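Long-range contacts in putative alpha-L-fucosidase (Bacteroides thetaiotaomicron VPI-5482, PDB 3GZA), which probably hydrolyses alpha-L-fucosidic linkages, releasing L-fucose, as a glycoside hydrolase of family 29: residues Q63-A68 and N116-Y121; T57-D62 and G108-D113; G87-D92 and T171-L176; V25-L30 and A80-G85. One frame throughout, in Å; residues are numbered along the deposited sequence. Where two conformers were deposited one is given.

Overall arrangement
All four contacts lie in the family 29 TIM barrel, among its strands 22-26 and 75-79 and the elements that follow them. Contacts 1 and 2 share helices 61-69 and 110-121: contact 2 joins the starts of these helices, and contact 1, with its centre about 11 Å away, joins them further along. Contact 4 ties the end of strand 22-26 to the loop after strand 75-79. That same loop runs on into contact 3, whose centre is about 14 Å from contact 4 and where it meets the loop between helix 148-171 and strand 178-181. Contact 4 closes before contact 3 opens, and every other pair interleaves along the chain, so residues far apart in sequence are brought together in the barrel.

Contact 1. Residues Q63-A68 and N116-Y121; sequences QWVQAA and NSCRKY
V65 presses both methyls against helix 110-121, and its neighbour Q66 lies over the ring of Y121. The apolar packing belongs to V65. Its CG2 meets S117 CB at 3.7 Å and passes C118 SG at 4.0 Å. CG1, anti to the backbone N (chi1 173°), packs 3.8 Å from Y121 CB and also touches the carbonyl oxygen of S117. The second kind of interaction is CH-pi: Q66 CG sits over the centre of the Y121 ring, 3.7 Å from its centroid. Past CG the flat amide stacks over the phenol end, its plane only 16° from that of the ring, with Q66 CD 3.6 Å from Y121 CZ. On the opposite face K120 CG leans in toward the rim, which puts a methylene on each side of the tyrosine. No hydrogen bond links the two segments; the S117 hydroxyl turns to D62, just ahead of 63-68. The helix axes approach to 8.9 Å and cross at -46°, as two outer helices of the barrel. Beneath them W64 and A68 face strand 22-26, W64 also reaches L78 of strand 75-79, and C118 rests on A76 and on P125 of strand 124-129.

Contact 2. Residues T57-D62 and G108-D113; sequences TELNTD and GDIVRD
T61 and D113 bring the two backbones closest, their CA atoms 6.2 Å apart where helices 61-69 and 110-121 begin. Each helix starts from an N-cap side chain. N60 OD1 accepts from D62 N at 3.0 Å, while D109 OD1 takes R112 N at 2.9 Å in a straighter bond (158°); in both cases the donor stands well above the plane of the acceptor group. Between the caps the side chains are partly apolar. L59 CD2 packs 3.8 Å from I110 CG1 and lies beside D113 OD2, so this methyl bridges an aliphatic and a charged neighbour. T61 crosses D113 at about a right angle. Its OG1, set between the backbone N and the carbonyl carbon (chi1 53°), comes within 3.4 Å of D113 CB and makes at most a weak bond to D113 O, its stronger partner being the hydroxyl of S117. A water joins the two segments more firmly: it accepts from T61 N at 3.0 Å and donates to D113 OD2 at 2.9 Å. That same oxygen forms a salt bridge with R104. With an arginine and a water donating to OD2, the D113 carboxylate is probably held as the anion.

Contact 3. Residues G87-D92 and T171-L176; sequences GLWQSD and TRYGDL
R172 reaches across from the loop between helix 148-171 and strand 178-181 to grip D92, in the loop that follows strand 75-79 of the TIM barrel. From CB the chain sets off with CG anti to the carbonyl carbon (chi1 -60°) and stays extended through CD to NE, which carries the guanidinium over to the other loop. At the tip both NH1 and NH2 close on a single oxygen, D92 OD2, in an end-on salt bridge. NH2 meets its anti lone pair at 2.9 Å, whereas NH1, 3.0 Å from D92 OD2, comes from above the carboxylate plane; the two flat groups are turned 56° apart. NH1 also donates to a water and lies near Q90 O. An alanine in place of R172 would probably leave D92 OD2 without the two guanidinium donors and the water with one donor fewer. Next to the arginine, Y173 crosses W89 at about a right angle, its OH 3.4 Å from both CB and CD1 of W89. Outside the two segments that hydroxyl bonds to D109, the indole NE1 to E168, and D92 packs on N52 of the second subunit. The water at the edge of the R172 guanidinium donates twice, to Q90 O and to Y173 OH, each at 2.7 Å.

Contact 4. Residues V25-L30 and A80-G85; sequences VFHYDL and ATHETG. With EDO (1,2-ethanediol), chain D.
H27 turns the edge of its imidazole toward the face of H82, at the C-terminal ends of the neighbouring parallel strands 22-26 and 75-79 of the TIM barrel. The planes stand 79° apart with centroids separated by 5.5 Å, an offset edge-to-face pair in which H27 CD2 comes to 3.9 Å from H82 CD2. F284 meets both rings edge-to-face as well. H27 NE2 shares a hydrogen bond of 2.7 Å with O1 of an ethanediol that is probably a crystallisation additive. Active sites of TIM barrels open at this end of the strands, and the bound diol is consistent with the two histidines lining such a pocket. Further along, D29 and T84 point tip to tip. D29 CG lies anti to the backbone N (chi1 -160°), and the T84 hydroxyl donates to the syn lone pair of D29 OD1 at 2.7 Å. On the anti side, L30 N reaches the same OD1 at 2.6 Å, so two donors hold it. OD2 receives a weak bond from T84 N and one hydrogen from each of two waters. An alanine in place of D29 would probably leave L30 N and the T84 hydroxyl without their shared acceptor and the two waters less firmly held. One of these waters joins D29 OD2 to the backbone N of H82; the other, 2.7 Å from H82 ND1, lies in the plane of the imidazole.

Contact 1. Residues Q63-A68 and N116-Y121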
# COMPACT_ATOMS: atom_id res chain seq x y z
N GLN A 63 16.48 -17.95 -17.55
CA GLN A 63 16.93 -17.33 -18.81
C GLN A 63 17.72 -16.05 -18.54
O GLN A 63 18.74 -15.77 -19.22
CB GLN A 63 15.74 -17.14 -19.78
CG GLN A 63 16.09 -16.65 -21.17
CD GLN A 63 16.07 -15.16 -21.32
OE1 GLN A 63 15.68 -14.44 -20.39
NE2 GLN A 63 16.50 -14.66 -22.49
N TRP A 64 17.27 -15.30 -17.55
CA TRP A 64 17.99 -14.07 -17.15
C TRP A 64 19.42 -14.39 -16.67
O TRP A 64 20.39 -13.77 -17.10
CB TRP A 64 17.29 -13.43 -15.96
CG TRP A 64 15.91 -12.93 -16.16
CD1 TRP A 64 15.05 -13.21 -17.19
CD2 TRP A 64 15.17 -12.19 -15.22
NE1 TRP A 64 13.83 -12.60 -16.95
CE2 TRP A 64 13.87 -12.00 -15.73
CE3 TRP A 64 15.49 -11.61 -13.98
CZ2 TRP A 64 12.88 -11.25 -15.05
CZ3 TRP A 64 14.50 -10.88 -13.30
CH2 TRP A 64 13.23 -10.72 -13.84
N VAL A 65 19.53 -15.37 -15.78
CA VAL A 65 20.78 -15.74 -15.19
C VAL A 65 21.70 -16.34 -16.23
O VAL A 65 22.89 -16.04 -16.28
CB VAL A 65 20.56 -16.66 -13.97
CG1 VAL A 65 21.89 -17.21 -13.43
CG2 VAL A 65 19.83 -15.86 -12.88
N GLN A 66 21.19 -17.18 -17.11
CA GLN A 66 22.05 -17.74 -18.13
C GLN A 66 22.56 -16.68 -19.07
O GLN A 66 23.68 -16.77 -19.54
CB GLN A 66 21.29 -18.78 -18.96
CG GLN A 66 21.04 -20.06 -18.20
CD GLN A 66 20.17 -21.02 -18.95
OE1 GLN A 66 18.95 -20.79 -19.13
NE2 GLN A 66 20.77 -22.10 -19.39
N ALA A 67 21.73 -15.69 -19.35
CA ALA A 67 22.13 -14.62 -20.26
C ALA A 67 23.31 -13.84 -19.66
O ALA A 67 24.30 -13.59 -20.33
CB ALA A 67 20.98 -13.65 -20.55
N ALA A 68 23.24 -13.54 -18.37
CA ALA A 68 24.31 -12.80 -17.64
C ALA A 68 25.58 -13.66 -17.54
O ALA A 68 26.72 -13.21 -17.69
CB ALA A 68 23.79 -12.43 -16.29
N ASN A 116 16.96 -18.53 -6.67
CA ASN A 116 17.05 -19.92 -7.03
C ASN A 116 17.80 -20.11 -8.36
O ASN A 116 18.64 -21.01 -8.49
CB ASN A 116 15.64 -20.55 -7.12
CG ASN A 116 14.96 -20.72 -5.75
OD1 ASN A 116 15.58 -20.55 -4.69
ND2 ASN A 116 13.69 -21.15 -5.78
N SER A 117 17.46 -19.27 -9.36
CA SER A 117 18.11 -19.32 -10.67
C SER A 117 19.58 -19.02 -10.53
O SER A 117 20.40 -19.70 -11.14
CB SER A 117 17.44 -18.35 -11.66
OG SER A 117 16.11 -18.77 -11.90
N CYS A 118 19.95 -18.00 -9.76
CA CYS A 118 21.37 -17.69 -9.56
C CYS A 118 22.11 -18.92 -9.09
O CYS A 118 23.11 -19.36 -9.67
CB CYS A 118 21.55 -16.57 -8.53
SG CYS A 118 21.07 -14.93 -9.19
N ARG A 119 21.62 -19.53 -8.02
CA ARG A 119 22.32 -20.65 -7.42
C ARG A 119 22.37 -21.85 -8.35
O ARG A 119 23.36 -22.61 -8.36
CB ARG A 119 21.69 -21.01 -6.07
CG ARG A 119 21.91 -19.91 -5.05
CD ARG A 119 21.32 -20.18 -3.69
NE ARG A 119 21.50 -18.99 -2.82
CZ ARG A 119 20.51 -18.25 -2.29
NH1 ARG A 119 19.22 -18.54 -2.47
NH2 ARG A 119 20.85 -17.21 -1.55
N LYS A 120 21.32 -22.05 -9.13
CA LYS A 120 21.26 -23.16 -10.11
C LYS A 120 22.42 -23.11 -11.13
O LYS A 120 22.98 -24.17 -11.49
CB LYS A 120 19.92 -23.13 -10.85
CG LYS A 120 19.74 -24.20 -11.93
CD LYS A 120 18.32 -24.21 -12.50
CE LYS A 120 18.17 -25.14 -13.67
NZ LYS A 120 16.76 -25.05 -14.15
N TYR A 121 22.78 -21.90 -11.56
CA TYR A 121 23.81 -21.69 -12.56
C TYR A 121 25.13 -21.23 -11.99
O TYR A 121 26.06 -20.90 -12.73
CB TYR A 121 23.32 -20.77 -13.66
CG TYR A 121 22.15 -21.39 -14.40
CD1 TYR A 121 22.33 -22.38 -15.31
CD2 TYR A 121 20.86 -20.97 -14.12
CE1 TYR A 121 21.23 -22.99 -15.95
CE2 TYR A 121 19.77 -21.54 -14.74
CZ TYR A 121 19.94 -22.52 -15.64
OH TYR A 121 18.85 -23.08 -16.26

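Contact 2. Residues T57-D62 and G108-D113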
# COMPACT_ATOMS: atom_id res chain seq x y z
N THR A 57 3.94 -13.06 -18.52
CA THR A 57 3.44 -14.42 -18.66
C THR A 57 4.49 -15.46 -19.12
O THR A 57 4.22 -16.67 -19.01
CB THR A 57 2.21 -14.49 -19.64
OG1 THR A 57 2.60 -14.05 -20.94
CG2 THR A 57 1.01 -13.66 -19.10
N GLU A 58 5.65 -15.01 -19.59
CA GLU A 58 6.75 -15.90 -20.00
C GLU A 58 7.94 -15.77 -19.07
O GLU A 58 9.04 -16.17 -19.40
CB GLU A 58 7.19 -15.59 -21.43
CG GLU A 58 6.14 -15.87 -22.49
CD GLU A 58 6.62 -15.50 -23.87
OE1 GLU A 58 7.46 -16.25 -24.40
OE2 GLU A 58 6.13 -14.50 -24.43
N LEU A 59 7.69 -15.26 -17.87
CA LEU A 59 8.80 -15.06 -16.90
C LEU A 59 9.61 -16.31 -16.75
O LEU A 59 9.08 -17.39 -16.50
CB LEU A 59 8.25 -14.66 -15.55
CG LEU A 59 9.39 -14.46 -14.53
CD1 LEU A 59 10.05 -13.15 -14.82
CD2 LEU A 59 8.91 -14.44 -13.06
N ASN A 60 10.94 -16.15 -16.86
CA ASN A 60 11.86 -17.25 -16.64
C ASN A 60 13.19 -16.70 -16.14
O ASN A 60 14.05 -16.31 -16.92
CB ASN A 60 12.06 -18.08 -17.88
CG ASN A 60 12.97 -19.27 -17.61
OD1 ASN A 60 13.36 -19.51 -16.47
ND2 ASN A 60 13.21 -20.09 -18.65
N THR A 61 13.38 -16.62 -14.82
CA THR A 61 14.62 -16.09 -14.29
C THR A 61 15.82 -16.98 -14.60
O THR A 61 16.96 -16.46 -14.58
CB THR A 61 14.54 -15.80 -12.81
OG1 THR A 61 14.09 -16.98 -12.17
CG2 THR A 61 13.58 -14.66 -12.51
N ASP A 62 15.61 -18.26 -14.95
CA ASP A 62 16.75 -19.07 -15.37
C ASP A 62 17.34 -18.40 -16.62
O ASP A 62 18.54 -18.42 -16.78
CB ASP A 62 16.38 -20.51 -15.70
CG ASP A 62 16.12 -21.39 -14.49
OD1 ASP A 62 16.41 -20.97 -13.37
OD2 ASP A 62 15.60 -22.55 -14.74
N GLY A 108 3.11 -15.14 -6.60
CA GLY A 108 4.42 -15.02 -7.17
C GLY A 108 5.49 -14.44 -6.24
O GLY A 108 5.21 -13.61 -5.37
N ASP A 109 6.74 -14.84 -6.47
CA ASP A 109 7.84 -14.26 -5.72
C ASP A 109 9.04 -14.30 -6.65
O ASP A 109 9.69 -15.33 -6.82
CB ASP A 109 8.09 -15.01 -4.44
CG ASP A 109 9.08 -14.29 -3.54
OD1 ASP A 109 10.02 -13.63 -4.06
OD2 ASP A 109 8.92 -14.43 -2.31
N ILE A 110 9.27 -13.17 -7.32
CA ILE A 110 10.30 -13.12 -8.32
C ILE A 110 11.68 -13.08 -7.66
O ILE A 110 12.63 -13.59 -8.24
CB ILE A 110 10.09 -11.93 -9.25
CG1 ILE A 110 8.78 -12.13 -10.01
CG2 ILE A 110 11.28 -11.75 -10.26
CD1 ILE A 110 8.36 -10.94 -10.86
N VAL A 111 11.78 -12.52 -6.45
CA VAL A 111 13.05 -12.57 -5.72
C VAL A 111 13.42 -14.04 -5.47
O VAL A 111 14.58 -14.45 -5.64
CB VAL A 111 12.98 -11.76 -4.42
CG1 VAL A 111 14.27 -11.97 -3.60
CG2 VAL A 111 12.75 -10.27 -4.71
N ARG A 112 12.44 -14.86 -5.10
CA ARG A 112 12.70 -16.28 -4.88
C ARG A 112 13.12 -17.00 -6.16
O ARG A 112 14.08 -17.75 -6.21
CB ARG A 112 11.53 -16.96 -4.24
CG ARG A 112 11.94 -18.37 -3.84
CD ARG A 112 11.10 -19.04 -2.82
NE ARG A 112 10.83 -18.23 -1.66
CZ ARG A 112 11.70 -17.98 -0.67
NH1 ARG A 112 12.92 -18.48 -0.68
NH2 ARG A 112 11.32 -17.24 0.36
N ASP A 113 12.34 -16.78 -7.21
CA ASP A 113 12.67 -17.38 -8.50
C ASP A 113 14.13 -17.01 -8.83
O ASP A 113 14.94 -17.86 -9.22
CB ASP A 113 11.80 -16.80 -9.60
CG ASP A 113 10.39 -17.36 -9.66
OD1 ASP A 113 9.89 -17.99 -8.72
OD2 ASP A 113 9.79 -17.10 -10.72
O HOH W 1 11.12 -17.69 -13.19

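Contact 3. Residues G87-D92 and T171-L176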
# COMPACT_ATOMS: atom_id res chain seq x y z
N GLY A 87 6.95 -4.11 -4.51
CA GLY A 87 7.93 -5.10 -4.21
C GLY A 87 7.75 -6.44 -4.92
O GLY A 87 6.67 -7.00 -4.94
N LEU A 88 8.84 -6.97 -5.47
CA LEU A 88 8.83 -8.21 -6.26
C LEU A 88 8.98 -9.49 -5.43
O LEU A 88 9.59 -10.47 -5.87
CB LEU A 88 9.91 -8.15 -7.34
CG LEU A 88 9.82 -6.96 -8.30
CD1 LEU A 88 10.90 -7.16 -9.40
CD2 LEU A 88 8.43 -6.85 -8.91
N TRP A 89 8.37 -9.53 -4.25
CA TRP A 89 8.41 -10.70 -3.40
C TRP A 89 7.10 -10.79 -2.62
O TRP A 89 6.28 -9.87 -2.66
CB TRP A 89 9.65 -10.73 -2.48
CG TRP A 89 9.66 -9.84 -1.26
CD1 TRP A 89 9.47 -10.23 0.03
CD2 TRP A 89 9.87 -8.41 -1.21
NE1 TRP A 89 9.60 -9.15 0.86
CE2 TRP A 89 9.84 -8.03 0.13
CE3 TRP A 89 10.16 -7.44 -2.16
CZ2 TRP A 89 9.99 -6.70 0.54
CZ3 TRP A 89 10.36 -6.10 -1.75
CH2 TRP A 89 10.26 -5.76 -0.41
N GLN A 90 6.97 -11.89 -1.87
CA GLN A 90 5.83 -12.13 -0.97
C GLN A 90 6.14 -11.46 0.38
O GLN A 90 6.64 -12.09 1.30
CB GLN A 90 5.61 -13.60 -0.76
CG GLN A 90 5.02 -14.27 -1.99
CD GLN A 90 3.52 -13.99 -2.18
OE1 GLN A 90 2.71 -14.22 -1.28
NE2 GLN A 90 3.17 -13.50 -3.37
N SER A 91 5.78 -10.18 0.50
CA SER A 91 6.09 -9.47 1.74
C SER A 91 4.89 -9.46 2.67
O SER A 91 3.75 -9.49 2.21
CB SER A 91 6.41 -7.99 1.45
OG SER A 91 6.75 -7.28 2.63
N ASP A 92 5.18 -9.51 3.96
CA ASP A 92 4.16 -9.40 5.01
C ASP A 92 4.12 -8.01 5.67
O ASP A 92 3.43 -7.81 6.68
CB ASP A 92 4.43 -10.46 6.05
CG ASP A 92 4.44 -11.85 5.44
OD1 ASP A 92 3.44 -12.19 4.75
OD2 ASP A 92 5.42 -12.61 5.67
N THR A 171 16.49 -12.71 5.46
CA THR A 171 16.23 -13.94 6.22
C THR A 171 15.53 -15.04 5.45
O THR A 171 15.60 -16.19 5.89
CB THR A 171 15.42 -13.66 7.51
OG1 THR A 171 14.16 -13.03 7.14
CG2 THR A 171 16.25 -12.73 8.45
N ARG A 172 14.89 -14.73 4.34
CA ARG A 172 14.07 -15.74 3.68
C ARG A 172 14.59 -16.20 2.32
O ARG A 172 13.92 -17.01 1.69
CB ARG A 172 12.67 -15.16 3.47
CG ARG A 172 11.96 -14.75 4.71
CD ARG A 172 10.64 -14.07 4.38
NE ARG A 172 9.94 -13.65 5.60
CZ ARG A 172 8.72 -13.12 5.55
NH1 ARG A 172 8.11 -12.92 4.39
NH2 ARG A 172 8.14 -12.76 6.68
N TYR A 173 15.76 -15.71 1.90
CA TYR A 173 16.27 -15.96 0.55
C TYR A 173 17.71 -16.47 0.49
O TYR A 173 18.34 -16.37 -0.55
CB TYR A 173 16.08 -14.71 -0.31
CG TYR A 173 14.62 -14.33 -0.42
CD1 TYR A 173 13.77 -14.90 -1.36
CD2 TYR A 173 14.06 -13.40 0.46
CE1 TYR A 173 12.41 -14.56 -1.40
CE2 TYR A 173 12.74 -13.06 0.43
CZ TYR A 173 11.90 -13.65 -0.52
OH TYR A 173 10.55 -13.39 -0.53
N GLY A 174 18.15 -17.07 1.58
CA GLY A 174 19.52 -17.62 1.62
C GLY A 174 20.58 -16.54 1.76
O GLY A 174 20.30 -15.38 1.96
N ASP A 175 21.84 -16.98 1.64
CA ASP A 175 23.00 -16.08 1.79
C ASP A 175 23.19 -15.25 0.55
O ASP A 175 23.13 -15.75 -0.58
CB ASP A 175 24.25 -16.87 2.14
CG ASP A 175 24.17 -17.54 3.51
OD1 ASP A 175 23.27 -17.19 4.32
OD2 ASP A 175 25.01 -18.41 3.82
N LEU A 176 23.37 -13.94 0.75
CA LEU A 176 23.42 -12.98 -0.34
C LEU A 176 24.83 -12.40 -0.57
O LEU A 176 25.65 -12.30 0.34
CB LEU A 176 22.49 -11.81 -0.02
CG LEU A 176 21.03 -12.19 0.23
CD1 LEU A 176 20.21 -11.00 0.71
CD2 LEU A 176 20.44 -12.85 -1.00
O HOH W 2 8.87 -13.64 1.61

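Contact 4. Residues V25-L30 and A80-G85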
# COMPACT_ATOMS: atom_id res chain seq x y z
N VAL A 25 23.07 -6.39 -12.81
CA VAL A 25 21.92 -5.90 -12.04
C VAL A 25 20.71 -5.89 -13.04
O VAL A 25 20.80 -5.45 -14.20
CB VAL A 25 22.13 -4.52 -11.36
CG1 VAL A 25 22.38 -3.42 -12.40
CG2 VAL A 25 20.93 -4.21 -10.43
N PHE A 26 19.58 -6.42 -12.59
CA PHE A 26 18.35 -6.51 -13.33
C PHE A 26 17.34 -5.56 -12.70
O PHE A 26 16.99 -5.77 -11.54
CB PHE A 26 17.77 -7.94 -13.29
CG PHE A 26 18.64 -8.99 -13.94
CD1 PHE A 26 19.71 -9.55 -13.24
CD2 PHE A 26 18.45 -9.34 -15.26
CE1 PHE A 26 20.52 -10.51 -13.88
CE2 PHE A 26 19.22 -10.29 -15.84
CZ PHE A 26 20.28 -10.87 -15.15
N HIS A 27 16.97 -4.51 -13.43
CA HIS A 27 15.95 -3.57 -13.00
C HIS A 27 14.59 -3.99 -13.54
O HIS A 27 14.45 -4.28 -14.74
CB HIS A 27 16.27 -2.15 -13.48
CG HIS A 27 17.38 -1.48 -12.73
ND1 HIS A 27 18.72 -1.80 -12.92
CD2 HIS A 27 17.35 -0.52 -11.80
CE1 HIS A 27 19.45 -1.04 -12.12
NE2 HIS A 27 18.65 -0.25 -11.43
N TYR A 28 13.57 -4.06 -12.67
CA TYR A 28 12.24 -4.46 -13.06
C TYR A 28 11.28 -3.81 -12.07
O TYR A 28 11.51 -3.87 -10.86
CB TYR A 28 12.17 -5.98 -13.01
CG TYR A 28 11.24 -6.68 -13.97
CD1 TYR A 28 11.29 -6.37 -15.31
CD2 TYR A 28 10.42 -7.70 -13.54
CE1 TYR A 28 10.52 -7.05 -16.22
CE2 TYR A 28 9.63 -8.38 -14.43
CZ TYR A 28 9.73 -8.08 -15.76
OH TYR A 28 9.00 -8.77 -16.69
N ASP A 29 10.29 -3.12 -12.57
CA ASP A 29 9.27 -2.47 -11.77
C ASP A 29 8.05 -2.30 -12.65
O ASP A 29 8.07 -2.63 -13.83
CB ASP A 29 9.84 -1.15 -11.19
CG ASP A 29 9.08 -0.61 -9.97
OD1 ASP A 29 7.88 -0.99 -9.74
OD2 ASP A 29 9.70 0.23 -9.26
N LEU A 30 6.96 -1.76 -12.07
CA LEU A 30 5.67 -1.75 -12.78
C LEU A 30 5.65 -1.03 -14.12
O LEU A 30 4.93 -1.44 -15.04
CB LEU A 30 4.61 -1.14 -11.85
CG LEU A 30 4.36 -1.87 -10.53
CD1 LEU A 30 3.52 -0.97 -9.58
CD2 LEU A 30 3.69 -3.26 -10.75
N ALA A 80 14.45 -5.59 -5.85
CA ALA A 80 13.28 -6.00 -5.12
C ALA A 80 12.25 -4.88 -5.04
O ALA A 80 11.05 -5.14 -5.09
CB ALA A 80 13.65 -6.47 -3.72
N THR A 81 12.74 -3.67 -4.83
CA THR A 81 11.96 -2.42 -4.99
C THR A 81 12.88 -1.42 -5.71
O THR A 81 14.11 -1.61 -5.80
CB THR A 81 11.55 -1.72 -3.72
OG1 THR A 81 12.74 -1.31 -2.97
CG2 THR A 81 10.66 -2.63 -2.83
N HIS A 82 12.26 -0.35 -6.22
CA HIS A 82 12.98 0.68 -6.92
C HIS A 82 12.37 2.02 -6.52
O HIS A 82 12.70 2.53 -5.45
CB HIS A 82 13.13 0.40 -8.41
CG HIS A 82 14.02 1.36 -9.10
ND1 HIS A 82 13.54 2.39 -9.86
CD2 HIS A 82 15.37 1.47 -9.13
CE1 HIS A 82 14.54 3.10 -10.34
NE2 HIS A 82 15.68 2.58 -9.89
N GLU A 83 11.47 2.60 -7.34
CA GLU A 83 10.88 3.89 -7.06
C GLU A 83 9.38 3.90 -6.87
O GLU A 83 8.86 4.81 -6.25
CB GLU A 83 11.20 4.87 -8.20
CG GLU A 83 12.69 5.24 -8.31
CD GLU A 83 13.05 5.87 -9.65
OE1 GLU A 83 12.28 5.72 -10.64
OE2 GLU A 83 14.14 6.44 -9.73
N THR A 84 8.65 2.91 -7.38
CA THR A 84 7.18 2.96 -7.28
C THR A 84 6.69 2.58 -5.90
O THR A 84 5.56 2.88 -5.55
CB THR A 84 6.48 2.05 -8.29
OG1 THR A 84 6.69 0.67 -7.94
CG2 THR A 84 6.93 2.34 -9.75
N GLY A 85 7.54 1.88 -5.17
CA GLY A 85 7.20 1.27 -3.91
C GLY A 85 6.81 -0.18 -4.03
O GLY A 85 6.68 -0.82 -2.99
C1 EDO D . 20.68 2.27 -11.36
O1 EDO D . 19.81 1.93 -10.27
C2 EDO D . 22.04 1.82 -10.91
O2 EDO D . 22.48 2.72 -9.92
O HOH W 3 9.40 -0.30 -6.50
O HOH W 4 10.90 2.28 -10.62